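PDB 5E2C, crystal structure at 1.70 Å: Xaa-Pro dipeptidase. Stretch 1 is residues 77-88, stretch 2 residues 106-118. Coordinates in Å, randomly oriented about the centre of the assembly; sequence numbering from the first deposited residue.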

# COMPACT_ATOMS: atom_id res chain seq x y z
N VAL A 77 -11.69 -2.16 8.75
CA VAL A 77 -12.53 -0.97 8.63
C VAL A 77 -12.74 -0.54 7.17
O VAL A 77 -13.84 -0.17 6.78
CB VAL A 77 -12.03 0.20 9.51
CG1 VAL A 77 -12.11 -0.18 10.97
CG2 VAL A 77 -10.61 0.63 9.13
N GLY A 78 -11.69 -0.59 6.37
CA GLY A 78 -11.77 -0.21 4.96
C GLY A 78 -12.69 -1.14 4.21
O GLY A 78 -13.61 -0.72 3.49
N ARG A 79 -12.45 -2.43 4.39
CA ARG A 79 -13.26 -3.45 3.77
C ARG A 79 -14.74 -3.32 4.14
O ARG A 79 -15.63 -3.40 3.28
CB ARG A 79 -12.72 -4.80 4.21
CG ARG A 79 -13.32 -5.95 3.48
CD ARG A 79 -13.17 -7.22 4.27
NE ARG A 79 -13.91 -8.24 3.58
CZ ARG A 79 -15.23 -8.40 3.66
NH1 ARG A 79 -15.99 -7.64 4.46
NH2 ARG A 79 -15.80 -9.35 2.93
N TYR A 80 -15.02 -3.11 5.42
CA TYR A 80 -16.39 -2.90 5.85
C TYR A 80 -17.05 -1.75 5.12
O TYR A 80 -18.18 -1.89 4.62
CB TYR A 80 -16.43 -2.64 7.36
CG TYR A 80 -17.81 -2.26 7.78
CD1 TYR A 80 -18.80 -3.23 7.94
CD2 TYR A 80 -18.16 -0.93 7.95
CE1 TYR A 80 -20.08 -2.88 8.28
CE2 TYR A 80 -19.45 -0.57 8.30
CZ TYR A 80 -20.40 -1.56 8.47
OH TYR A 80 -21.68 -1.23 8.82
N LEU A 81 -16.35 -0.62 5.03
CA LEU A 81 -16.91 0.55 4.36
C LEU A 81 -17.08 0.39 2.86
O LEU A 81 -18.08 0.86 2.30
CB LEU A 81 -16.10 1.81 4.69
CG LEU A 81 -16.25 2.24 6.15
CD1 LEU A 81 -15.34 3.43 6.45
CD2 LEU A 81 -17.69 2.57 6.53
N ALA A 82 -16.14 -0.28 2.20
CA ALA A 82 -16.33 -0.61 0.79
C ALA A 82 -17.59 -1.46 0.62
O ALA A 82 -18.38 -1.22 -0.30
CB ALA A 82 -15.12 -1.30 0.21
N GLY A 83 -17.81 -2.42 1.51
CA GLY A 83 -19.02 -3.24 1.45
C GLY A 83 -20.29 -2.42 1.62
O GLY A 83 -21.27 -2.62 0.90
N ARG A 84 -20.26 -1.47 2.56
CA ARG A 84 -21.36 -0.53 2.74
C ARG A 84 -21.62 0.29 1.48
O ARG A 84 -22.77 0.48 1.10
CB ARG A 84 -21.09 0.40 3.92
CG ARG A 84 -21.26 -0.26 5.28
CD ARG A 84 -22.73 -0.39 5.69
NE ARG A 84 -23.43 0.90 5.84
CZ ARG A 84 -23.57 1.59 6.98
NH1 ARG A 84 -23.04 1.16 8.13
NH2 ARG A 84 -24.25 2.73 6.96
N ALA A 85 -20.55 0.74 0.83
CA ALA A 85 -20.67 1.51 -0.41
C ALA A 85 -21.36 0.67 -1.48
O ALA A 85 -22.26 1.16 -2.17
CB ALA A 85 -19.30 1.99 -0.89
N GLY A 86 -21.00 -0.60 -1.60
CA GLY A 86 -21.60 -1.48 -2.62
C GLY A 86 -23.09 -1.69 -2.37
O GLY A 86 -23.91 -1.65 -3.30
N GLU A 87 -23.44 -1.89 -1.10
CA GLU A 87 -24.83 -2.06 -0.67
C GLU A 87 -25.65 -0.78 -0.86
O GLU A 87 -26.84 -0.86 -1.10
CB GLU A 87 -24.88 -2.45 0.80
CG GLU A 87 -24.40 -3.86 1.07
CD GLU A 87 -24.13 -4.14 2.54
OE1 GLU A 87 -24.30 -3.22 3.38
OE2 GLU A 87 -23.73 -5.28 2.84
N ALA A 88 -25.00 0.38 -0.76
CA ALA A 88 -25.64 1.67 -1.04
C ALA A 88 -25.72 2.04 -2.54
O ALA A 88 -26.11 3.14 -2.87
CB ALA A 88 -24.92 2.78 -0.28
N ASP A 106 -7.29 -5.77 -2.75
CA ASP A 106 -7.93 -7.07 -3.00
C ASP A 106 -9.10 -7.30 -2.02
O ASP A 106 -10.17 -7.82 -2.40
CB ASP A 106 -6.94 -8.22 -2.87
CG ASP A 106 -5.87 -8.24 -3.97
OD1 ASP A 106 -6.01 -7.55 -5.02
OD2 ASP A 106 -4.89 -8.99 -3.80
N ALA A 107 -8.91 -6.90 -0.76
CA ALA A 107 -10.01 -7.04 0.23
C ALA A 107 -11.19 -6.13 -0.07
O ALA A 107 -12.35 -6.56 0.04
CB ALA A 107 -9.51 -6.79 1.65
N LEU A 108 -10.90 -4.87 -0.42
CA LEU A 108 -11.95 -3.92 -0.81
C LEU A 108 -12.74 -4.50 -1.98
O LEU A 108 -13.97 -4.47 -1.97
CB LEU A 108 -11.38 -2.56 -1.23
CG LEU A 108 -10.53 -1.80 -0.19
CD1 LEU A 108 -10.20 -0.41 -0.71
CD2 LEU A 108 -11.26 -1.71 1.14
N ALA A 109 -12.01 -5.02 -2.98
CA ALA A 109 -12.64 -5.58 -4.19
C ALA A 109 -13.51 -6.78 -3.84
O ALA A 109 -14.59 -6.93 -4.39
CB ALA A 109 -11.60 -5.96 -5.22
N GLY A 110 -13.03 -7.61 -2.92
CA GLY A 110 -13.77 -8.78 -2.44
C GLY A 110 -15.09 -8.39 -1.78
O GLY A 110 -16.11 -9.05 -1.97
N ALA A 111 -15.08 -7.29 -1.05
CA ALA A 111 -16.30 -6.81 -0.39
C ALA A 111 -17.33 -6.30 -1.40
O ALA A 111 -18.49 -6.15 -1.05
CB ALA A 111 -15.97 -5.71 0.61
N LEU A 112 -16.89 -6.03 -2.63
CA LEU A 112 -17.76 -5.51 -3.67
C LEU A 112 -18.12 -6.58 -4.72
O LEU A 112 -18.75 -6.26 -5.72
CB LEU A 112 -17.06 -4.33 -4.37
CG LEU A 112 -16.87 -3.09 -3.49
CD1 LEU A 112 -15.99 -2.07 -4.20
CD2 LEU A 112 -18.20 -2.47 -3.11
N GLU A 113 -17.75 -7.83 -4.50
CA GLU A 113 -18.04 -8.85 -5.51
C GLU A 113 -19.55 -8.96 -5.75
O GLU A 113 -20.35 -9.05 -4.81
CB GLU A 113 -17.46 -10.20 -5.13
CG GLU A 113 -17.56 -11.24 -6.26
CD GLU A 113 -16.81 -12.52 -5.94
OE1 GLU A 113 -16.83 -12.93 -4.78
OE2 GLU A 113 -16.20 -13.11 -6.87
N GLY A 114 -19.94 -8.91 -7.03
CA GLY A 114 -21.34 -9.01 -7.41
C GLY A 114 -22.09 -7.70 -7.32
O GLY A 114 -23.30 -7.66 -7.52
N LYS A 115 -21.38 -6.62 -7.00
CA LYS A 115 -21.97 -5.28 -6.97
C LYS A 115 -21.37 -4.54 -8.14
O LYS A 115 -20.26 -4.85 -8.58
CB LYS A 115 -21.59 -4.54 -5.68
CG LYS A 115 -22.01 -5.22 -4.39
CD LYS A 115 -23.51 -5.47 -4.36
CE LYS A 115 -24.03 -5.63 -2.95
NZ LYS A 115 -23.16 -6.50 -2.11
N ASN A 116 -22.09 -3.56 -8.65
CA ASN A 116 -21.57 -2.80 -9.77
C ASN A 116 -20.95 -1.52 -9.23
O ASN A 116 -21.43 -0.41 -9.47
CB ASN A 116 -22.66 -2.58 -10.82
CG ASN A 116 -23.08 -3.89 -11.48
OD1 ASN A 116 -22.27 -4.57 -12.11
ND2 ASN A 116 -24.35 -4.26 -11.32
N THR A 117 -19.90 -1.72 -8.45
CA THR A 117 -19.13 -0.62 -7.86
C THR A 117 -17.70 -0.77 -8.34
O THR A 117 -17.10 -1.82 -8.14
CB THR A 117 -19.12 -0.71 -6.32
OG1 THR A 117 -20.46 -0.65 -5.82
CG2 THR A 117 -18.30 0.44 -5.72
N GLU A 118 -17.17 0.27 -8.98
CA GLU A 118 -15.79 0.30 -9.44
C GLU A 118 -14.94 1.08 -8.43
O GLU A 118 -15.32 2.17 -8.00
CB GLU A 118 -15.69 0.99 -10.81
CG GLU A 118 -14.27 1.07 -11.39
CD GLU A 118 -14.14 2.03 -12.58
OE1 GLU A 118 -15.15 2.57 -13.05
OE2 GLU A 118 -12.99 2.25 -13.04
O HOH W 1 -12.93 -8.80 1.30
O HOH W 2 -21.03 -4.73 -1.14
O HOH W 3 -23.34 -1.26 -5.99

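Helix 77-87 packs against a helix of the second stretch and the turn and loop that follow it, the two axes 8.0 Å apart at closest approach and their N-to-C directions 32° apart. Small residues line the contact: the CA atoms of Gly83 and Ala111 lie 4.9 Å apart. The stretches bury 488 Å², summed over both sides.

Van der Waals packing does most of the direct work, since no hydrogen bond crosses between the stretches. Ala82 points its CB toward the second stretch, where it lies 4.0 Å from Leu108 CD2 and 4.5 Å from Leu112 CG. Both leucines leave their backbone sideways, but with chi1 m and chi2 t their ends come nearer to the first helix. Leu108 CD2 thus reaches the backbone, 3.4 Å from Gly78 C, and Leu112 CD2 rests 3.6 Å from Gly86 CA. Gly86 suits its place most strictly: a CB there would point toward the second stretch and fall 2.7 Å from Leu112 CD2, a clash. Ala111, also directed inward, places its CB 3.5 Å from Arg79 O, beneath one face of the Arg79 guanidinium. The long arginine can therefore cover the small alanine while its charged end stays at the exposed margin.

Polar links across the boundary run through water. Water 1 accepts from Arg79 NE (2.5 Å) and donates to Ala107 O (2.6 Å). Water 2 donates to Gly83 O and Ala111 O and accepts from Lys115 NZ, each at 2.9 Å, so the flexible lysine brings its ammonium group to a water shared by two backbone carbonyls. Water 3 donates to Gly86 O (2.8 Å) and Thr117 OG1 (2.9 Å).

The type II turn from Leu112 to Lys115, closed by Lys115 N to Leu112 O at 2.9 Å, includes Gly114, whose positive phi favours glycine. Beyond it, Lys115 and Thr117 both direct their CB atoms toward the first helix.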